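Local coordinates for reticulocyte binding protein (Streptococcus agalactiae COH1, PDB 3FAW) that probably hydrolyses alpha-1,6 linkages of pullulan and related alpha-glucans at the streptococcal cell surface, as expected of a secreted, wall-anchored pullulanase, at residues 41-46 against 107-112; 347-352 against 398-403; 428-433 against 492-497. One frame throughout, in Å; residues are numbered along the deposited sequence. Where two conformers were deposited one is given.

Interaction 1. Residues 41-46 against 107-112; sequences KDAQQT and FNISYN
Q45 reaches from strand 40-47 toward F107, just ahead of strand 108-111. CB leaves the backbone on the side facing F107. CG then lies anti to the backbone N (chi1 -171°), and the chain stays extended to CD, which carries the amide to the ring. There OE1 arrives at the edge of the F107 ring, close to its plane, 3.5 Å from CE2 of F107 and 3.6 Å from its CD2. The amide and ring planes stand 60° apart, so this is an oxygen resting against ring C-H groups, with no stacking. The other branch, NE2, donates to the carbonyl oxygens of F100 and D47, and those bonds fix the rotation of the amide. F107 in turn packs edge-to-face with F100. Two residues back along the strand, A43 CB touches I109 CG1 at 3.8 Å. Strand 114-120 lies between the two strands in the sheet, its R119 pairing with the backbone of A43 and Q45, so the segments meet through side chains alone. The contact thus has two parts, an apolar A43-I109 touch and a buried amide oxygen at the F107 edge, where the ring hydrogens probably give it a mildly favourable setting.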
ATOM      1  N   LYS A  41      16.836 -29.152  24.241  1.00 21.54           N
ATOM      2  CA  LYS A  41      16.104 -27.882  24.333  1.00 21.97           C
ATOM      3  C   LYS A  41      14.711 -27.968  23.700  1.00 22.68           C
ATOM      4  O   LYS A  41      13.707 -27.618  24.325  1.00 22.17           O
ATOM      5  CB  LYS A  41      16.894 -26.762  23.648  1.00 21.88           C
ATOM      6  CG  LYS A  41      18.200 -26.398  24.335  1.00 23.34           C
ATOM      7  CD  LYS A  41      18.981 -25.345  23.544  1.00 24.36           C
ATOM      8  CE  LYS A  41      18.446 -23.936  23.757  1.00 26.45           C
ATOM      9  NZ  LYS A  41      18.811 -23.385  25.096  1.00 29.32           N
ATOM     10  N   ASP A  42      14.668 -28.417  22.449  1.00 22.27           N
ATOM     11  CA  ASP A  42      13.416 -28.542  21.706  1.00 22.41           C
ATOM     12  C   ASP A  42      13.583 -29.508  20.532  1.00 21.37           C
ATOM     13  O   ASP A  42      14.662 -30.069  20.326  1.00 20.86           O
ATOM     14  CB  ASP A  42      12.945 -27.165  21.220  1.00 22.95           C
ATOM     15  CG  ASP A  42      13.989 -26.450  20.376  1.00 25.81           C
ATOM     16  OD1 ASP A  42      14.159 -26.818  19.192  1.00 26.90           O
ATOM     17  OD2 ASP A  42      14.633 -25.511  20.896  1.00 28.49           O
ATOM     18  N   ALA A  43      12.508 -29.704  19.775  1.00 21.31           N
ATOM     19  CA  ALA A  43      12.531 -30.609  18.632  1.00 20.42           C
ATOM     20  C   ALA A  43      11.415 -30.292  17.643  1.00 20.23           C
ATOM     21  O   ALA A  43      10.333 -29.839  18.034  1.00 20.30           O
ATOM     22  CB  ALA A  43      12.420 -32.048  19.102  1.00 20.14           C
ATOM     23  N   GLN A  44      11.696 -30.528  16.364  1.00 19.04           N
ATOM     24  CA  GLN A  44      10.718 -30.334  15.298  1.00 19.46           C
ATOM     25  C   GLN A  44      10.740 -31.512  14.328  1.00 18.99           C
ATOM     26  O   GLN A  44      11.813 -32.039  14.010  1.00 18.62           O
ATOM     27  CB  GLN A  44      10.992 -29.038  14.528  1.00 19.71           C
ATOM     28  CG  GLN A  44      11.000 -27.769  15.382  1.00 22.15           C
ATOM     29  CD  GLN A  44      12.320 -27.540  16.119  1.00 26.32           C
ATOM     30  OE1 GLN A  44      13.392 -27.871  15.612  1.00 25.41           O
ATOM     31  NE2 GLN A  44      12.240 -26.960  17.317  1.00 25.97           N
ATOM     32  N   GLN A  45       9.558 -31.924  13.868  1.00 18.49           N
ATOM     33  CA  GLN A  45       9.450 -32.907  12.788  1.00 18.08           C
ATOM     34  C   GLN A  45       9.381 -32.184  11.438  1.00 18.74           C
ATOM     35  O   GLN A  45       8.491 -31.357  11.210  1.00 18.82           O
ATOM     36  CB  GLN A  45       8.232 -33.817  12.970  1.00 18.64           C
ATOM     37  CG  GLN A  45       8.208 -34.989  11.975  1.00 17.59           C
ATOM     38  CD  GLN A  45       7.142 -36.026  12.269  1.00 16.70           C
ATOM     39  OE1 GLN A  45       6.475 -35.981  13.302  1.00 17.34           O
ATOM     40  NE2 GLN A  45       6.974 -36.973  11.349  1.00 14.06           N
ATOM     41  N   THR A  46      10.321 -32.523  10.552  1.00 18.10           N
ATOM     42  CA  THR A  46      10.520 -31.830   9.280  1.00 16.75           C
ATOM     43  C   THR A  46      10.043 -32.637   8.068  1.00 16.05           C
ATOM     44  O   THR A  46       9.793 -32.070   7.004  1.00 15.46           O
ATOM     45  CB  THR A  46      12.009 -31.487   9.092  1.00 18.12           C
ATOM     46  OG1 THR A  46      12.779 -32.699   9.054  1.00 19.67           O
ATOM     47  CG2 THR A  46      12.505 -30.607  10.243  1.00 15.44           C
ATOM     48  N   PHE A 107       5.500 -36.551  18.754  1.00 19.99           N
ATOM     49  CA  PHE A 107       6.457 -37.432  19.411  1.00 18.66           C
ATOM     50  C   PHE A 107       7.143 -36.761  20.604  1.00 18.15           C
ATOM     51  O   PHE A 107       7.334 -35.546  20.627  1.00 17.84           O
ATOM     52  CB  PHE A 107       7.460 -37.957  18.382  1.00 17.55           C
ATOM     53  CG  PHE A 107       6.807 -38.758  17.289  1.00 16.52           C
ATOM     54  CD1 PHE A 107       6.600 -40.122  17.441  1.00 13.95           C
ATOM     55  CD2 PHE A 107       6.345 -38.140  16.137  1.00 14.20           C
ATOM     56  CE1 PHE A 107       5.973 -40.858  16.453  1.00 14.98           C
ATOM     57  CE2 PHE A 107       5.714 -38.874  15.147  1.00 15.19           C
ATOM     58  CZ  PHE A 107       5.529 -40.234  15.307  1.00 14.94           C
ATOM     59  N   ASN A 108       7.459 -37.567  21.613  1.00 18.22           N
ATOM     60  CA  ASN A 108       8.222 -37.104  22.768  1.00 19.17           C
ATOM     61  C   ASN A 108       9.683 -37.510  22.621  1.00 18.45           C
ATOM     62  O   ASN A 108       9.998 -38.697  22.509  1.00 17.10           O
ATOM     63  CB  ASN A 108       7.656 -37.683  24.066  1.00 19.52           C
ATOM     64  CG  ASN A 108       8.295 -37.069  25.305  1.00 23.61           C
ATOM     65  OD1 ASN A 108       8.000 -35.929  25.668  1.00 29.34           O
ATOM     66  ND2 ASN A 108       9.173 -37.825  25.960  1.00 24.32           N
ATOM     67  N   ILE A 109      10.570 -36.521  22.613  1.00 19.03           N
ATOM     68  CA  ILE A 109      12.008 -36.768  22.584  1.00 19.45           C
ATOM     69  C   ILE A 109      12.534 -36.576  24.001  1.00 20.27           C
ATOM     70  O   ILE A 109      12.200 -35.590  24.656  1.00 20.78           O
ATOM     71  CB  ILE A 109      12.741 -35.811  21.617  1.00 18.45           C
ATOM     72  CG1 ILE A 109      11.983 -35.684  20.284  1.00 18.88           C
ATOM     73  CG2 ILE A 109      14.163 -36.290  21.372  1.00 18.53           C
ATOM     74  CD1 ILE A 109      11.678 -37.009  19.610  1.00 18.04           C
ATOM     75  N   SER A 110      13.342 -37.521  24.480  1.00 21.56           N
ATOM     76  CA  SER A 110      13.861 -37.458  25.848  1.00 22.79           C
ATOM     77  C   SER A 110      15.359 -37.726  25.929  1.00 22.75           C
ATOM     78  O   SER A 110      15.910 -38.523  25.168  1.00 21.53           O
ATOM     79  CB  SER A 110      13.106 -38.426  26.766  1.00 23.39           C
ATOM     80  OG  SER A 110      13.270 -39.770  26.357  1.00 25.56           O
ATOM     81  N   TYR A 111      15.997 -37.046  26.874  1.00 24.18           N
ATOM     82  CA  TYR A 111      17.436 -37.118  27.074  1.00 25.88           C
ATOM     83  C   TYR A 111      17.760 -36.585  28.468  1.00 26.93           C
ATOM     84  O   TYR A 111      17.529 -35.408  28.748  1.00 26.77           O
ATOM     85  CB  TYR A 111      18.155 -36.271  26.017  1.00 26.50           C
ATOM     86  CG  TYR A 111      19.636 -36.538  25.922  1.00 27.08           C
ATOM     87  CD1 TYR A 111      20.126 -37.498  25.051  1.00 28.02           C
ATOM     88  CD2 TYR A 111      20.549 -35.836  26.704  1.00 27.96           C
ATOM     89  CE1 TYR A 111      21.477 -37.757  24.956  1.00 27.28           C
ATOM     90  CE2 TYR A 111      21.914 -36.090  26.617  1.00 29.77           C
ATOM     91  CZ  TYR A 111      22.371 -37.054  25.737  1.00 29.13           C
ATOM     92  OH  TYR A 111      23.719 -37.318  25.640  1.00 28.82           O
ATOM     93  N   ASN A 112      18.269 -37.449  29.344  1.00 28.98           N
ATOM     94  CA  ASN A 112      18.749 -37.028  30.671  1.00 30.56           C
ATOM     95  C   ASN A 112      17.750 -36.239  31.532  1.00 30.44           C
ATOM     96  O   ASN A 112      18.143 -35.305  32.235  1.00 30.48           O
ATOM     97  CB  ASN A 112      20.018 -36.173  30.517  1.00 31.29           C
ATOM     98  CG  ASN A 112      21.270 -37.001  30.368  1.00 34.06           C
ATOM     99  OD1 ASN A 112      21.571 -37.497  29.288  1.00 37.03           O
ATOM    100  ND2 ASN A 112      22.029 -37.130  31.455  1.00 36.00           N
TER

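Interaction 2. Residues 347-352 against 398-403; sequences DPQSYF and TYLFED
L400 does most of the touching here, pressing its two methyls against the backbone of the loop at P348 and Q349. CD1 sits 3.6 Å from the carbonyl oxygen of P348. CD2 lies 4.1 Å from the carbonyl oxygen of Q349. The two methyls thus lie against the main chain of P348 and Q349, and the Q349 side chain, whose CB points away from the helix, meets them only loosely, CG to CD2 of L400 at 4.3 Å. Beside this, the rings of Y351 and F401 approach obliquely, with CE2 of Y351 4.2 Å from CE2 of F401. In both residues CG lies anti to the carbonyl carbon (chi1 -68° for Y351, -81° for F401), which lets each ring swing in toward the other although neither CB points straight across.

Further out, polar bonds hold the loop residues in place. The Q349 amide is used at both ends, NE2 to the S320 hydroxyl and OE1 to the backbone N of A239, and Y351 OH is bonded to the carbonyl oxygen of V391. P348 joins A396 through backbone hydrogen bonding, tying the loop to the chain that leads into the helix, and V437 of helix 432-449 packs on Y351. The short helix is itself held by E402 N to the carbonyl oxygen of T398 at 3.1 Å. One partner follows barrel strand 312-315 and the other strand 385-390: a loop packed on a short helix, both in the connections after strands of the TIM-barrel catalytic domain of the alpha-amylase family.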
ATOM      1  N   ASP A 347      -3.771  -0.935   9.847  1.00 16.91           N
ATOM      2  CA  ASP A 347      -3.903  -1.851  10.983  1.00 16.03           C
ATOM      3  C   ASP A 347      -4.843  -2.998  10.578  1.00 14.87           C
ATOM      4  O   ASP A 347      -5.970  -3.087  11.073  1.00 15.00           O
ATOM      5  CB  ASP A 347      -4.471  -1.107  12.194  1.00 16.15           C
ATOM      6  CG  ASP A 347      -3.678   0.141  12.541  1.00 18.74           C
ATOM      7  OD1 ASP A 347      -2.446   0.039  12.698  1.00 23.66           O
ATOM      8  OD2 ASP A 347      -4.291   1.222  12.658  1.00 21.92           O
ATOM      9  N   PRO A 348      -4.385  -3.874   9.667  1.00 13.44           N
ATOM     10  CA  PRO A 348      -5.272  -4.848   9.022  1.00 13.70           C
ATOM     11  C   PRO A 348      -5.958  -5.862   9.944  1.00 14.67           C
ATOM     12  O   PRO A 348      -5.303  -6.525  10.760  1.00 12.68           O
ATOM     13  CB  PRO A 348      -4.336  -5.560   8.042  1.00 12.44           C
ATOM     14  CG  PRO A 348      -3.273  -4.567   7.785  1.00 11.80           C
ATOM     15  CD  PRO A 348      -3.018  -3.999   9.131  1.00 13.12           C
ATOM     16  N   GLN A 349      -7.277  -5.965   9.788  1.00 13.81           N
ATOM     17  CA  GLN A 349      -8.071  -6.991  10.450  1.00 14.03           C
ATOM     18  C   GLN A 349      -8.508  -8.089   9.468  1.00 14.69           C
ATOM     19  O   GLN A 349      -8.473  -9.278   9.803  1.00 15.23           O
ATOM     20  CB  GLN A 349      -9.287  -6.352  11.119  1.00 14.13           C
ATOM     21  CG  GLN A 349     -10.173  -7.340  11.843  1.00 14.21           C
ATOM     22  CD  GLN A 349     -11.188  -6.669  12.732  1.00 10.66           C
ATOM     23  OE1 GLN A 349     -11.321  -7.175  13.942  1.00 15.13           O
ATOM     24  NE2 GLN A 349     -11.848  -5.708  12.337  1.00  7.60           N
ATOM     25  N   SER A 350      -8.926  -7.692   8.267  1.00 15.22           N
ATOM     26  CA  SER A 350      -9.323  -8.652   7.227  1.00 15.88           C
ATOM     27  C   SER A 350      -8.698  -8.295   5.879  1.00 16.68           C
ATOM     28  O   SER A 350      -8.407  -7.125   5.606  1.00 14.82           O
ATOM     29  CB  SER A 350     -10.850  -8.716   7.094  1.00 16.76           C
ATOM     30  OG  SER A 350     -11.253  -9.719   6.163  1.00 17.97           O
ATOM     31  N   TYR A 351      -8.493  -9.318   5.050  1.00 15.96           N
ATOM     32  CA  TYR A 351      -7.946  -9.148   3.701  1.00 15.49           C
ATOM     33  C   TYR A 351      -8.991  -9.374   2.605  1.00 14.67           C
ATOM     34  O   TYR A 351      -8.712  -9.144   1.433  1.00 13.93           O
ATOM     35  CB  TYR A 351      -6.731 -10.066   3.498  1.00 14.69           C
ATOM     36  CG  TYR A 351      -5.543  -9.665   4.350  1.00 14.66           C
ATOM     37  CD1 TYR A 351      -5.017  -8.374   4.272  1.00 15.17           C
ATOM     38  CD2 TYR A 351      -4.953 -10.559   5.240  1.00 11.93           C
ATOM     39  CE1 TYR A 351      -3.942  -7.986   5.047  1.00 11.11           C
ATOM     40  CE2 TYR A 351      -3.865 -10.176   6.026  1.00 13.90           C
ATOM     41  CZ  TYR A 351      -3.368  -8.885   5.924  1.00 12.84           C
ATOM     42  OH  TYR A 351      -2.299  -8.487   6.689  1.00 12.18           O
ATOM     43  N   PHE A 352     -10.187  -9.809   3.006  1.00 14.17           N
ATOM     44  CA  PHE A 352     -11.330 -10.003   2.103  1.00 12.86           C
ATOM     45  C   PHE A 352     -12.494  -9.070   2.433  1.00 10.14           C
ATOM     46  O   PHE A 352     -13.171  -8.572   1.533  1.00  9.11           O
ATOM     47  CB  PHE A 352     -11.857 -11.438   2.210  1.00 12.70           C
ATOM     48  CG  PHE A 352     -10.932 -12.480   1.664  1.00 13.71           C
ATOM     49  CD1 PHE A 352     -11.115 -12.988   0.385  1.00 14.71           C
ATOM     50  CD2 PHE A 352      -9.896 -12.981   2.442  1.00 13.90           C
ATOM     51  CE1 PHE A 352     -10.270 -13.970  -0.118  1.00 13.45           C
ATOM     52  CE2 PHE A 352      -9.045 -13.958   1.944  1.00 13.85           C
ATOM     53  CZ  PHE A 352      -9.235 -14.453   0.664  1.00 14.07           C
ATOM     54  N   THR A 398      -1.270  -9.964  16.447  1.00 10.68           N
ATOM     55  CA  THR A 398      -0.690 -11.278  16.161  1.00 10.13           C
ATOM     56  C   THR A 398      -1.706 -12.408  16.361  1.00 10.20           C
ATOM     57  O   THR A 398      -1.701 -13.386  15.618  1.00 12.04           O
ATOM     58  CB  THR A 398       0.565 -11.535  17.039  1.00 12.01           C
ATOM     59  OG1 THR A 398       1.543 -10.520  16.781  1.00  9.88           O
ATOM     60  CG2 THR A 398       1.172 -12.908  16.763  1.00  7.75           C
ATOM     61  N   TYR A 399      -2.593 -12.260  17.344  1.00 10.85           N
ATOM     62  CA  TYR A 399      -3.585 -13.294  17.639  1.00 11.40           C
ATOM     63  C   TYR A 399      -4.604 -13.555  16.507  1.00 12.24           C
ATOM     64  O   TYR A 399      -5.158 -14.649  16.423  1.00 13.37           O
ATOM     65  CB  TYR A 399      -4.290 -13.033  18.985  1.00 11.93           C
ATOM     66  CG  TYR A 399      -5.142 -11.777  19.089  1.00 10.97           C
ATOM     67  CD1 TYR A 399      -6.326 -11.640  18.362  1.00 10.34           C
ATOM     68  CD2 TYR A 399      -4.789 -10.750  19.960  1.00 11.16           C
ATOM     69  CE1 TYR A 399      -7.115 -10.502  18.478  1.00  8.75           C
ATOM     70  CE2 TYR A 399      -5.573  -9.610  20.088  1.00 13.84           C
ATOM     71  CZ  TYR A 399      -6.735  -9.491  19.341  1.00 11.41           C
ATOM     72  OH  TYR A 399      -7.508  -8.365  19.467  1.00 12.37           O
ATOM     73  N   LEU A 400      -4.834 -12.566  15.642  1.00 12.49           N
ATOM     74  CA  LEU A 400      -5.797 -12.697  14.539  1.00 12.00           C
ATOM     75  C   LEU A 400      -5.647 -14.008  13.768  1.00 11.81           C
ATOM     76  O   LEU A 400      -6.639 -14.664  13.445  1.00 12.55           O
ATOM     77  CB  LEU A 400      -5.680 -11.512  13.563  1.00 12.18           C
ATOM     78  CG  LEU A 400      -6.450 -10.254  13.959  1.00 13.72           C
ATOM     79  CD1 LEU A 400      -5.949  -9.017  13.206  1.00 12.15           C
ATOM     80  CD2 LEU A 400      -7.953 -10.470  13.722  1.00 12.92           C
ATOM     81  N   PHE A 401      -4.399 -14.359  13.462  1.00 12.48           N
ATOM     82  CA  PHE A 401      -4.061 -15.607  12.783  1.00 10.75           C
ATOM     83  C   PHE A 401      -3.429 -16.635  13.726  1.00 10.70           C
ATOM     84  O   PHE A 401      -3.613 -17.836  13.538  1.00 11.15           O
ATOM     85  CB  PHE A 401      -3.121 -15.329  11.610  1.00 10.90           C
ATOM     86  CG  PHE A 401      -3.825 -14.855  10.367  1.00 10.46           C
ATOM     87  CD1 PHE A 401      -4.327 -15.764   9.454  1.00  7.05           C
ATOM     88  CD2 PHE A 401      -3.977 -13.501  10.110  1.00  6.91           C
ATOM     89  CE1 PHE A 401      -4.976 -15.335   8.307  1.00  8.69           C
ATOM     90  CE2 PHE A 401      -4.630 -13.065   8.971  1.00 10.59           C
ATOM     91  CZ  PHE A 401      -5.125 -13.984   8.066  1.00  9.66           C
ATOM     92  N   GLU A 402      -2.697 -16.174  14.740  1.00 11.50           N
ATOM     93  CA  GLU A 402      -2.001 -17.091  15.655  1.00 11.01           C
ATOM     94  C   GLU A 402      -2.979 -17.936  16.470  1.00 11.81           C
ATOM     95  O   GLU A 402      -2.691 -19.092  16.783  1.00 11.60           O
ATOM     96  CB  GLU A 402      -1.053 -16.334  16.588  1.00 10.74           C
ATOM     97  CG  GLU A 402       0.016 -17.210  17.265  1.00 11.20           C
ATOM     98  CD  GLU A 402       1.089 -17.720  16.307  1.00 11.31           C
ATOM     99  OE1 GLU A 402       1.129 -17.279  15.140  1.00 16.93           O
ATOM    100  OE2 GLU A 402       1.910 -18.568  16.728  1.00 11.47           O
ATOM    101  N   ASP A 403      -4.131 -17.363  16.809  1.00 12.65           N
ATOM    102  CA  ASP A 403      -5.192 -18.116  17.477  1.00 13.19           C
ATOM    103  C   ASP A 403      -5.733 -19.255  16.615  1.00 14.04           C
ATOM    104  O   ASP A 403      -6.164 -20.270  17.141  1.00 11.29           O
ATOM    105  CB  ASP A 403      -6.364 -17.202  17.854  1.00 14.28           C
ATOM    106  CG  ASP A 403      -6.066 -16.313  19.053  1.00 14.40           C
ATOM    107  OD1 ASP A 403      -5.079 -16.564  19.776  1.00  9.92           O
ATOM    108  OD2 ASP A 403      -6.841 -15.360  19.273  1.00 15.90           O
TER

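Interaction 3. Residues 428-433 against 492-497; sequences GTTHAM and QGDQGK
T430 faces D494 with its hydroxyl, which stands between the backbone N and the carbonyl carbon (chi1 56°). OG1 of T430 is 3.8 Å from OD2 of D494, and a water bridges them: it lies 2.6 Å from OG1 of T430 and donates a hydrogen bond to OD2 of D494. T430 sits in a type I turn that begins at G428 and is closed by H431 N to the carbonyl oxygen of G428 at 2.9 Å. The carbonyl carbon of G428 lies over one face of the H431 ring, 4.2 Å from the plane and offset toward the rim.

H431 makes the direct bond. NE2 donates to OD2 of D494 at 2.7 Å, nearly straight at 176°, in the ring plane and onto the syn lone pair; ring and carboxylate are only 10° from coplanar. OD2 is thus gripped twice, by imidazole and water, while OD1 of D494 takes the backbone N of M412. ND1 of H431 bonds the carbonyl oxygen of Y408, and W122 stacks on the H431 ring. A type II turn from D494 to K497 shapes the loop after barrel strand 482-485. The His-carboxylate hydrogen bond ties that loop to the N-cap residue of helix 432-449.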
ATOM      1  N   GLY A 428       3.673 -14.567   6.822  1.00 12.52           N
ATOM      2  CA  GLY A 428       4.772 -15.276   6.159  1.00 11.84           C
ATOM      3  C   GLY A 428       4.354 -15.845   4.821  1.00 11.78           C
ATOM      4  O   GLY A 428       4.004 -17.022   4.723  1.00 12.93           O
ATOM      5  N   THR A 429       4.407 -15.015   3.781  1.00 11.57           N
ATOM      6  CA  THR A 429       3.789 -15.359   2.495  1.00 12.51           C
ATOM      7  C   THR A 429       4.570 -16.372   1.654  1.00 13.31           C
ATOM      8  O   THR A 429       4.181 -16.655   0.526  1.00 14.61           O
ATOM      9  CB  THR A 429       3.488 -14.093   1.654  1.00 13.52           C
ATOM     10  OG1 THR A 429       4.683 -13.318   1.502  1.00 12.31           O
ATOM     11  CG2 THR A 429       2.394 -13.251   2.328  1.00  8.80           C
ATOM     12  N   THR A 430       5.662 -16.915   2.197  1.00 14.12           N
ATOM     13  CA  THR A 430       6.312 -18.095   1.625  1.00 13.18           C
ATOM     14  C   THR A 430       5.601 -19.383   2.068  1.00 13.30           C
ATOM     15  O   THR A 430       5.761 -20.431   1.448  1.00 11.11           O
ATOM     16  CB  THR A 430       7.808 -18.175   2.019  1.00 14.48           C
ATOM     17  OG1 THR A 430       7.941 -18.161   3.446  1.00 13.69           O
ATOM     18  CG2 THR A 430       8.579 -17.002   1.435  1.00 12.40           C
ATOM     19  N   HIS A 431       4.813 -19.289   3.141  1.00 12.50           N
ATOM     20  CA  HIS A 431       4.066 -20.429   3.675  1.00 12.23           C
ATOM     21  C   HIS A 431       2.775 -20.577   2.868  1.00 11.77           C
ATOM     22  O   HIS A 431       2.096 -19.593   2.601  1.00 13.04           O
ATOM     23  CB  HIS A 431       3.770 -20.242   5.174  1.00 10.58           C
ATOM     24  CG  HIS A 431       4.972 -19.853   5.988  1.00  9.96           C
ATOM     25  ND1 HIS A 431       4.894 -19.529   7.326  1.00  6.73           N
ATOM     26  CD2 HIS A 431       6.278 -19.718   5.647  1.00  8.24           C
ATOM     27  CE1 HIS A 431       6.098 -19.220   7.776  1.00  6.72           C
ATOM     28  NE2 HIS A 431       6.957 -19.332   6.778  1.00  6.59           N
ATOM     29  N   ALA A 432       2.450 -21.811   2.487  1.00 11.84           N
ATOM     30  CA  ALA A 432       1.424 -22.082   1.469  1.00 12.64           C
ATOM     31  C   ALA A 432       0.049 -21.450   1.725  1.00 12.64           C
ATOM     32  O   ALA A 432      -0.527 -20.825   0.823  1.00 11.54           O
ATOM     33  CB  ALA A 432       1.272 -23.595   1.264  1.00 13.36           C
ATOM     34  N   MET A 433      -0.492 -21.619   2.929  1.00 11.98           N
ATOM     35  CA  MET A 433      -1.829 -21.104   3.231  0.50 12.55           C
ATOM     36  C   MET A 433      -1.802 -19.597   3.509  1.00 12.39           C
ATOM     37  O   MET A 433      -2.813 -18.915   3.342  1.00 14.36           O
ATOM     38  CB  MET A 433      -2.459 -21.866   4.397  0.50 12.70           C
ATOM     39  CG  MET A 433      -2.526 -23.380   4.207  0.50 13.19           C
ATOM     40  SD  MET A 433      -3.375 -23.917   2.707  0.50 15.36           S
ATOM     41  CE  MET A 433      -2.018 -24.012   1.545  0.50 17.22           C
ATOM     42  N   GLN A 492      12.466  -9.389   6.325  1.00 13.38           N
ATOM     43  CA  GLN A 492      12.882 -10.161   7.497  1.00 13.72           C
ATOM     44  C   GLN A 492      12.746 -11.654   7.235  1.00 12.99           C
ATOM     45  O   GLN A 492      13.718 -12.395   7.355  1.00 15.23           O
ATOM     46  CB  GLN A 492      12.070  -9.749   8.731  1.00 14.28           C
ATOM     47  CG  GLN A 492      12.307  -8.305   9.157  1.00 14.58           C
ATOM     48  CD  GLN A 492      13.768  -8.018   9.454  1.00 18.89           C
ATOM     49  OE1 GLN A 492      14.367  -7.112   8.872  1.00 25.94           O
ATOM     50  NE2 GLN A 492      14.352  -8.799  10.352  1.00 15.70           N
ATOM     51  N   GLY A 493      11.543 -12.089   6.872  1.00 12.69           N
ATOM     52  CA  GLY A 493      11.289 -13.493   6.550  1.00 11.38           C
ATOM     53  C   GLY A 493      11.411 -14.417   7.748  1.00 12.27           C
ATOM     54  O   GLY A 493      11.316 -13.975   8.894  1.00 10.39           O
ATOM     55  N   ASP A 494      11.610 -15.706   7.472  1.00 12.78           N
ATOM     56  CA  ASP A 494      11.842 -16.712   8.513  1.00 12.78           C
ATOM     57  C   ASP A 494      13.314 -16.677   8.926  1.00 13.84           C
ATOM     58  O   ASP A 494      14.194 -16.597   8.069  1.00 13.28           O
ATOM     59  CB  ASP A 494      11.497 -18.115   7.997  1.00 11.75           C
ATOM     60  CG  ASP A 494       9.998 -18.355   7.863  1.00 11.93           C
ATOM     61  OD1 ASP A 494       9.247 -18.050   8.808  1.00 10.66           O
ATOM     62  OD2 ASP A 494       9.573 -18.886   6.817  1.00  9.10           O
ATOM     63  N   GLN A 495      13.585 -16.744  10.229  1.00 15.66           N
ATOM     64  CA  GLN A 495      14.967 -16.667  10.712  1.00 16.97           C
ATOM     65  C   GLN A 495      15.837 -17.758  10.080  1.00 17.80           C
ATOM     66  O   GLN A 495      15.505 -18.944  10.140  1.00 18.58           O
ATOM     67  CB  GLN A 495      15.036 -16.769  12.243  1.00 17.56           C
ATOM     68  CG  GLN A 495      16.442 -16.491  12.795  1.00 18.27           C
ATOM     69  CD  GLN A 495      16.584 -16.725  14.290  1.00 20.29           C
ATOM     70  OE1 GLN A 495      15.466 -16.897  14.982  1.00 23.22           O
ATOM     71  NE2 GLN A 495      17.700 -16.744  14.814  1.00 21.56           N
ATOM     72  N   GLY A 496      16.941 -17.343   9.465  1.00 18.68           N
ATOM     73  CA  GLY A 496      17.891 -18.274   8.856  1.00 19.34           C
ATOM     74  C   GLY A 496      17.429 -18.922   7.561  1.00 20.47           C
ATOM     75  O   GLY A 496      18.035 -19.891   7.106  1.00 21.52           O
ATOM     76  N   LYS A 497      16.370 -18.388   6.959  1.00 21.06           N
ATOM     77  CA  LYS A 497      15.835 -18.922   5.708  1.00 22.45           C
ATOM     78  C   LYS A 497      15.728 -17.807   4.662  1.00 21.82           C
ATOM     79  O   LYS A 497      14.639 -17.290   4.412  1.00 21.09           O
ATOM     80  CB  LYS A 497      14.477 -19.582   5.962  1.00 23.57           C
ATOM     81  CG  LYS A 497      14.584 -20.856   6.800  1.00 24.67           C
ATOM     82  CD  LYS A 497      13.226 -21.478   7.106  1.00 25.93           C
ATOM     83  CE  LYS A 497      13.397 -22.850   7.761  1.00 27.81           C
ATOM     84  NZ  LYS A 497      12.143 -23.356   8.387  1.00 30.13           N
TER
HETATM   85  O   HOH W   1      10.378 -18.355   4.463  1.00  8.29           O

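All three contacts are largely buried, yet they sit in different parts of the protein. Interaction 1 belongs to the N-terminal beta domain, its centre about 42 Å from the chain's centre, and joins two non-adjacent strands of one sheet, with strand 114-120 between them. Interactions 2 and 3 have their centres about 17 and 20 Å from that point, and each ties together excursions from the TIM barrel. Helix 432-449 touches both, and H431 stands at its N-cap position. Interaction 2 is chiefly van der Waals; interaction 1 adds an amide oxygen at a ring edge, and interaction 3 is polar, with one direct bond and a water. Helix 122-129, which directly follows the N-terminal sheet, supplies W122 to interaction 3.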